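Local coordinates for protein Xaa-Pro Dipeptidase (Alteromonas macleodii, PDB 2QS8) that probably hydrolyses Xaa-Pro dipeptides or related peptides as a metal-dependent carboxypeptidase of the amidohydrolase superfamily, at residues K15-K20 with G388-D393; D311-A316 with V321-G326. All coordinates share one frame; numbering follows the deposited sequence.

Contact 1. Residues K15-K20 with G388-D393; sequences KLIDGK and GNPIED
Ile17 meets Pro390 and Ile391 in a small, mainly apolar side-chain contact where the chain leaving strand 9-16 passes the loop between strands 383-386 and 400-405. The CA atoms of Ile17 and Pro390 are 9.1 Å apart, so side chains must span the gap. Ile17 does this with CD1: its CG1 branch is anti to the carbonyl carbon and then fully extended (chi2 178°), carrying the methyl to 4.0 Å from Ile391 CD1. The two isoleucines slide past each other in opposite directions, while Pro390 CB lies 4.3 Å from the same Ile17 CD1. At the partly exposed margin Lys15 crosses Asn389 at about a right angle; Lys15 NZ and Asn389 ND2, both donors, come within 3.1 Å without a hydrogen bond. Asn389 is held by an Asx turn, its OD1 accepting from Ile391 N at 2.9 Å, which ties the amide to the backbone presenting Ile391. The contact thus joins the β-rich part built from both ends of the chain, as in many amidohydrolases, to helix 351-357, whose Met352 touches both isoleucines and whose Ile355 touches Ile17 and Pro390, while strand 60-67 pairs with Lys15 and Ile17 through its backbone.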
loop_
_atom_site.group_PDB
_atom_site.type_symbol
_atom_site.label_atom_id
_atom_site.label_comp_id
_atom_site.label_asym_id
_atom_site.label_seq_id
_atom_site.Cartn_x
_atom_site.Cartn_y
_atom_site.Cartn_z
ATOM N N LYS A 15 8.330 50.064 33.141
ATOM C CA LYS A 15 7.813 48.864 33.775
ATOM C C LYS A 15 8.301 47.652 32.985
ATOM O O LYS A 15 8.608 47.756 31.793
ATOM C CB LYS A 15 6.286 48.903 33.836
ATOM C CG LYS A 15 5.758 49.998 34.748
ATOM C CD LYS A 15 4.311 49.760 35.109
ATOM C CE LYS A 15 3.839 50.738 36.176
ATOM N NZ LYS A 15 2.464 50.389 36.640
ATOM N N LEU A 16 8.389 46.507 33.651
ATOM C CA LEU A 16 8.875 45.310 32.985
ATOM C C LEU A 16 8.179 44.017 33.385
ATOM O O LEU A 16 8.169 43.643 34.559
ATOM C CB LEU A 16 10.375 45.146 33.231
ATOM C CG LEU A 16 11.004 43.824 32.759
ATOM C CD1 LEU A 16 11.074 43.811 31.240
ATOM C CD2 LEU A 16 12.407 43.663 33.342
ATOM N N ILE A 17 7.587 43.355 32.391
ATOM C CA ILE A 17 6.954 42.058 32.580
ATOM C C ILE A 17 7.994 41.161 31.903
ATOM O O ILE A 17 8.137 41.184 30.680
ATOM C CB ILE A 17 5.597 41.972 31.853
ATOM C CG1 ILE A 17 4.644 43.035 32.412
ATOM C CG2 ILE A 17 4.989 40.585 32.030
ATOM C CD1 ILE A 17 3.292 43.064 31.740
ATOM N N ASP A 18 8.735 40.394 32.694
ATOM C CA ASP A 18 9.794 39.565 32.138
ATOM C C ASP A 18 9.433 38.178 31.613
ATOM O O ASP A 18 10.251 37.548 30.949
ATOM C CB ASP A 18 10.966 39.458 33.132
ATOM C CG ASP A 18 10.656 38.587 34.344
ATOM O OD1 ASP A 18 9.571 37.979 34.418
ATOM O OD2 ASP A 18 11.525 38.505 35.238
ATOM N N GLY A 19 8.229 37.701 31.908
ATOM C CA GLY A 19 7.831 36.394 31.423
ATOM C C GLY A 19 7.881 35.284 32.450
ATOM O O GLY A 19 7.188 34.281 32.301
ATOM N N LYS A 20 8.697 35.457 33.484
ATOM C CA LYS A 20 8.835 34.463 34.546
ATOM C C LYS A 20 8.155 34.937 35.830
ATOM O O LYS A 20 7.267 34.267 36.359
ATOM C CB LYS A 20 10.314 34.194 34.834
ATOM C CG LYS A 20 11.037 33.374 33.778
ATOM C CD LYS A 20 11.099 31.906 34.169
ATOM C CE LYS A 20 11.834 31.083 33.121
ATOM N NZ LYS A 20 13.192 31.617 32.826
ATOM N N GLY A 388 1.110 51.981 28.722
ATOM C CA GLY A 388 0.013 51.508 29.542
ATOM C C GLY A 388 0.382 50.254 30.300
ATOM O O GLY A 388 1.455 49.696 30.099
ATOM N N ASN A 389 -0.513 49.812 31.172
ATOM C CA ASN A 389 -0.282 48.621 31.979
ATOM C C ASN A 389 -1.151 47.468 31.486
ATOM O O ASN A 389 -2.360 47.457 31.703
ATOM C CB ASN A 389 -0.613 48.907 33.445
ATOM C CG ASN A 389 -0.073 47.841 34.380
ATOM O OD1 ASN A 389 -0.107 46.644 34.069
ATOM N ND2 ASN A 389 0.420 48.269 35.543
ATOM N N PRO A 390 -0.541 46.481 30.811
ATOM C CA PRO A 390 -1.267 45.321 30.285
ATOM C C PRO A 390 -2.007 44.521 31.355
ATOM O O PRO A 390 -3.041 43.915 31.076
ATOM C CB PRO A 390 -0.163 44.503 29.621
ATOM C CG PRO A 390 0.809 45.549 29.183
ATOM C CD PRO A 390 0.866 46.454 30.376
ATOM N N ILE A 391 -1.474 44.521 32.576
ATOM C CA ILE A 391 -2.088 43.782 33.679
ATOM C C ILE A 391 -3.442 44.364 34.109
ATOM O O ILE A 391 -4.308 43.634 34.602
ATOM C CB ILE A 391 -1.152 43.747 34.907
ATOM C CG1 ILE A 391 0.217 43.188 34.503
ATOM C CG2 ILE A 391 -1.769 42.894 36.014
ATOM C CD1 ILE A 391 0.172 41.803 33.908
ATOM N N GLU A 392 -3.627 45.670 33.915
ATOM C CA GLU A 392 -4.871 46.326 34.297
ATOM C C GLU A 392 -5.898 46.374 33.164
ATOM O O GLU A 392 -7.102 46.464 33.399
ATOM C CB GLU A 392 -4.593 47.751 34.783
ATOM C CG GLU A 392 -3.549 47.843 35.889
ATOM C CD GLU A 392 -3.487 49.226 36.526
ATOM O OE1 GLU A 392 -3.537 50.232 35.781
ATOM O OE2 GLU A 392 -3.380 49.304 37.772
ATOM N N ASP A 393 -5.408 46.325 31.936
ATOM C CA ASP A 393 -6.265 46.355 30.756
ATOM C C ASP A 393 -5.422 45.814 29.604
ATOM O O ASP A 393 -4.802 46.569 28.856
ATOM C CB ASP A 393 -6.727 47.788 30.480
ATOM C CG ASP A 393 -7.587 47.901 29.237
ATOM O OD1 ASP A 393 -8.188 46.884 28.824
ATOM O OD2 ASP A 393 -7.672 49.018 28.679
#

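Contact 2. Residues D311-A316 with V321-G326; sequences DTFRKA and VKIAFG
Ala316, near the end of helix 299-319, receives a backbone hydrogen bond from Val321 just after the helix ends, Val321 N lying 3.0 Å from Ala316 O with an N-H...acceptor angle of 157°. The donor sits five residues beyond the acceptor, and past this point the chain leaves in an extended course, so that Val321 and Ile323 both direct their CB atoms toward the helix. Here a short connection turns the chain across the helix it has just left, and two apolar pairs follow from that turn. The first is compact: Ala316 CB and Val321 CB are 4.1 Å apart, and the valine also leans on the carbonyl that its own backbone binds, with CB 3.4 Å and CG2 3.5 Å from Ala316 O. One turn earlier in the helix, Phe313 makes the second pair. Its CB does not head for the other segment, but the ring reaches it, CG standing anti to the backbone N (chi1 173°). Ile323 extends its CG1 branch (chi2 176°) to bring CD1 obliquely to the ring, 3.7 Å from Phe313 CE1, and the two side chains cross at about a right angle. Along the helix, Lys315 NZ meets Asp311 OD2 from above the carboxylate plane in a 2.7 Å salt bridge between successive turns. All four residues that touch across the contact are buried. An extended segment following helix 299-319 beside strand 273-275 is consistent with a helix-to-strand connection of the TIM barrel. Met344 of helix 339-346 packs on both Phe313 and Ile323, Val321 rests against helix 261-270 through Met264, Met267 and Ile268, and Tyr274 of strand 273-275 touches Ala316 and exchanges backbone hydrogen bonds with Lys322 and Ala324.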
loop_
_atom_site.group_PDB
_atom_site.type_symbol
_atom_site.label_atom_id
_atom_site.label_comp_id
_atom_site.label_asym_id
_atom_site.label_seq_id
_atom_site.Cartn_x
_atom_site.Cartn_y
_atom_site.Cartn_z
ATOM N N ASP A 311 -16.253 28.670 26.305
ATOM C CA ASP A 311 -16.704 27.909 27.456
ATOM C C ASP A 311 -15.721 26.786 27.776
ATOM O O ASP A 311 -15.400 26.545 28.937
ATOM C CB ASP A 311 -18.093 27.335 27.195
ATOM C CG ASP A 311 -18.723 26.779 28.447
ATOM O OD1 ASP A 311 -18.924 27.569 29.396
ATOM O OD2 ASP A 311 -19.005 25.562 28.491
ATOM N N THR A 312 -15.243 26.096 26.747
ATOM C CA THR A 312 -14.280 25.022 26.940
ATOM C C THR A 312 -12.976 25.579 27.521
ATOM O O THR A 312 -12.339 24.951 28.365
ATOM C CB THR A 312 -13.992 24.305 25.606
ATOM O OG1 THR A 312 -15.136 23.524 25.236
ATOM C CG2 THR A 312 -12.789 23.396 25.722
ATOM N N PHE A 313 -12.589 26.767 27.072
ATOM C CA PHE A 313 -11.366 27.402 27.553
ATOM C C PHE A 313 -11.356 27.558 29.073
ATOM O O PHE A 313 -10.378 27.207 29.733
ATOM C CB PHE A 313 -11.198 28.786 26.914
ATOM C CG PHE A 313 -10.049 29.577 27.480
ATOM C CD1 PHE A 313 -8.748 29.320 27.073
ATOM C CD2 PHE A 313 -10.270 30.563 28.443
ATOM C CE1 PHE A 313 -7.674 30.026 27.604
ATOM C CE2 PHE A 313 -9.203 31.275 28.983
ATOM C CZ PHE A 313 -7.900 31.006 28.561
ATOM N N ARG A 314 -12.443 28.105 29.617
ATOM C CA ARG A 314 -12.561 28.317 31.056
ATOM C C ARG A 314 -12.403 26.999 31.798
ATOM O O ARG A 314 -11.635 26.910 32.756
ATOM C CB ARG A 314 -13.913 28.946 31.397
ATOM C CG ARG A 314 -14.188 29.062 32.886
ATOM C CD ARG A 314 -15.568 29.646 33.149
ATOM N NE ARG A 314 -15.654 31.073 32.827
ATOM C CZ ARG A 314 -15.047 32.036 33.519
ATOM N NH1 ARG A 314 -14.305 31.728 34.575
ATOM N NH2 ARG A 314 -15.185 33.306 33.161
ATOM N N LYS A 315 -13.131 25.982 31.345
ATOM C CA LYS A 315 -13.077 24.650 31.947
ATOM C C LYS A 315 -11.656 24.089 31.955
ATOM O O LYS A 315 -11.187 23.570 32.967
ATOM C CB LYS A 315 -13.985 23.685 31.182
ATOM C CG LYS A 315 -15.479 23.947 31.329
ATOM C CD LYS A 315 -16.292 22.973 30.477
ATOM C CE LYS A 315 -17.763 22.937 30.893
ATOM N NZ LYS A 315 -18.435 24.266 30.798
ATOM N N ALA A 316 -10.977 24.196 30.817
ATOM C CA ALA A 316 -9.624 23.680 30.694
ATOM C C ALA A 316 -8.668 24.422 31.609
ATOM O O ALA A 316 -7.831 23.811 32.264
ATOM C CB ALA A 316 -9.149 23.788 29.254
ATOM N N VAL A 321 -5.198 22.486 32.792
ATOM C CA VAL A 321 -4.621 22.054 31.523
ATOM C C VAL A 321 -3.610 23.097 31.045
ATOM O O VAL A 321 -3.874 24.294 31.105
ATOM C CB VAL A 321 -5.718 21.891 30.446
ATOM C CG1 VAL A 321 -5.088 21.607 29.090
ATOM C CG2 VAL A 321 -6.666 20.778 30.834
ATOM N N LYS A 322 -2.452 22.650 30.571
ATOM C CA LYS A 322 -1.442 23.580 30.084
ATOM C C LYS A 322 -1.999 24.338 28.880
ATOM O O LYS A 322 -2.653 23.753 28.010
ATOM C CB LYS A 322 -0.169 22.827 29.706
ATOM C CG LYS A 322 0.453 22.092 30.879
ATOM C CD LYS A 322 1.425 21.031 30.403
ATOM C CE LYS A 322 2.725 21.638 29.952
ATOM N NZ LYS A 322 3.451 22.173 31.136
ATOM N N ILE A 323 -1.733 25.640 28.838
ATOM C CA ILE A 323 -2.236 26.488 27.777
ATOM C C ILE A 323 -1.176 27.386 27.159
ATOM O O ILE A 323 -0.390 28.020 27.864
ATOM C CB ILE A 323 -3.394 27.373 28.306
ATOM C CG1 ILE A 323 -4.619 26.496 28.591
ATOM C CG2 ILE A 323 -3.718 28.477 27.316
ATOM C CD1 ILE A 323 -5.799 27.231 29.211
ATOM N N ALA A 324 -1.160 27.425 25.826
ATOM C CA ALA A 324 -0.230 28.261 25.078
ATOM C C ALA A 324 -1.051 29.124 24.117
ATOM O O ALA A 324 -2.029 28.652 23.526
ATOM C CB ALA A 324 0.762 27.399 24.303
ATOM N N PHE A 325 -0.648 30.384 23.977
ATOM C CA PHE A 325 -1.323 31.359 23.120
ATOM C C PHE A 325 -1.425 30.973 21.625
ATOM O O PHE A 325 -0.416 30.679 20.977
ATOM C CB PHE A 325 -0.602 32.702 23.242
ATOM C CG PHE A 325 -1.354 33.851 22.650
ATOM C CD1 PHE A 325 -2.234 34.589 23.429
ATOM C CD2 PHE A 325 -1.161 34.217 21.325
ATOM C CE1 PHE A 325 -2.903 35.678 22.901
ATOM C CE2 PHE A 325 -1.826 35.301 20.791
ATOM C CZ PHE A 325 -2.701 36.037 21.581
ATOM N N GLY A 326 -2.647 31.007 21.097
ATOM C CA GLY A 326 -2.897 30.680 19.702
ATOM C C GLY A 326 -4.225 31.261 19.234
ATOM O O GLY A 326 -5.247 31.057 19.880
#

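In the fold
Contact 2 is nested within the long loop of chain that contact 1 closes: residues 15-20 come first, then 311-316 and 321-326, and finally 388-393. Their centres lie about 21 Å apart and their nearest atoms about 11 Å. Contact 1 belongs to the region built from both chain ends, where strands 9-16, 60-67 and 383-386 share one mixed sheet. Contact 2 lies in the TIM-barrel part, joining helix 299-319 to the chain that leads on to Asp328, a magnesium ligand that also lines the methionine pocket. Together they illustrate two scales of folding: segments from near the two ends of the chain meeting, and a local turn from helix to barrel wall near the active site.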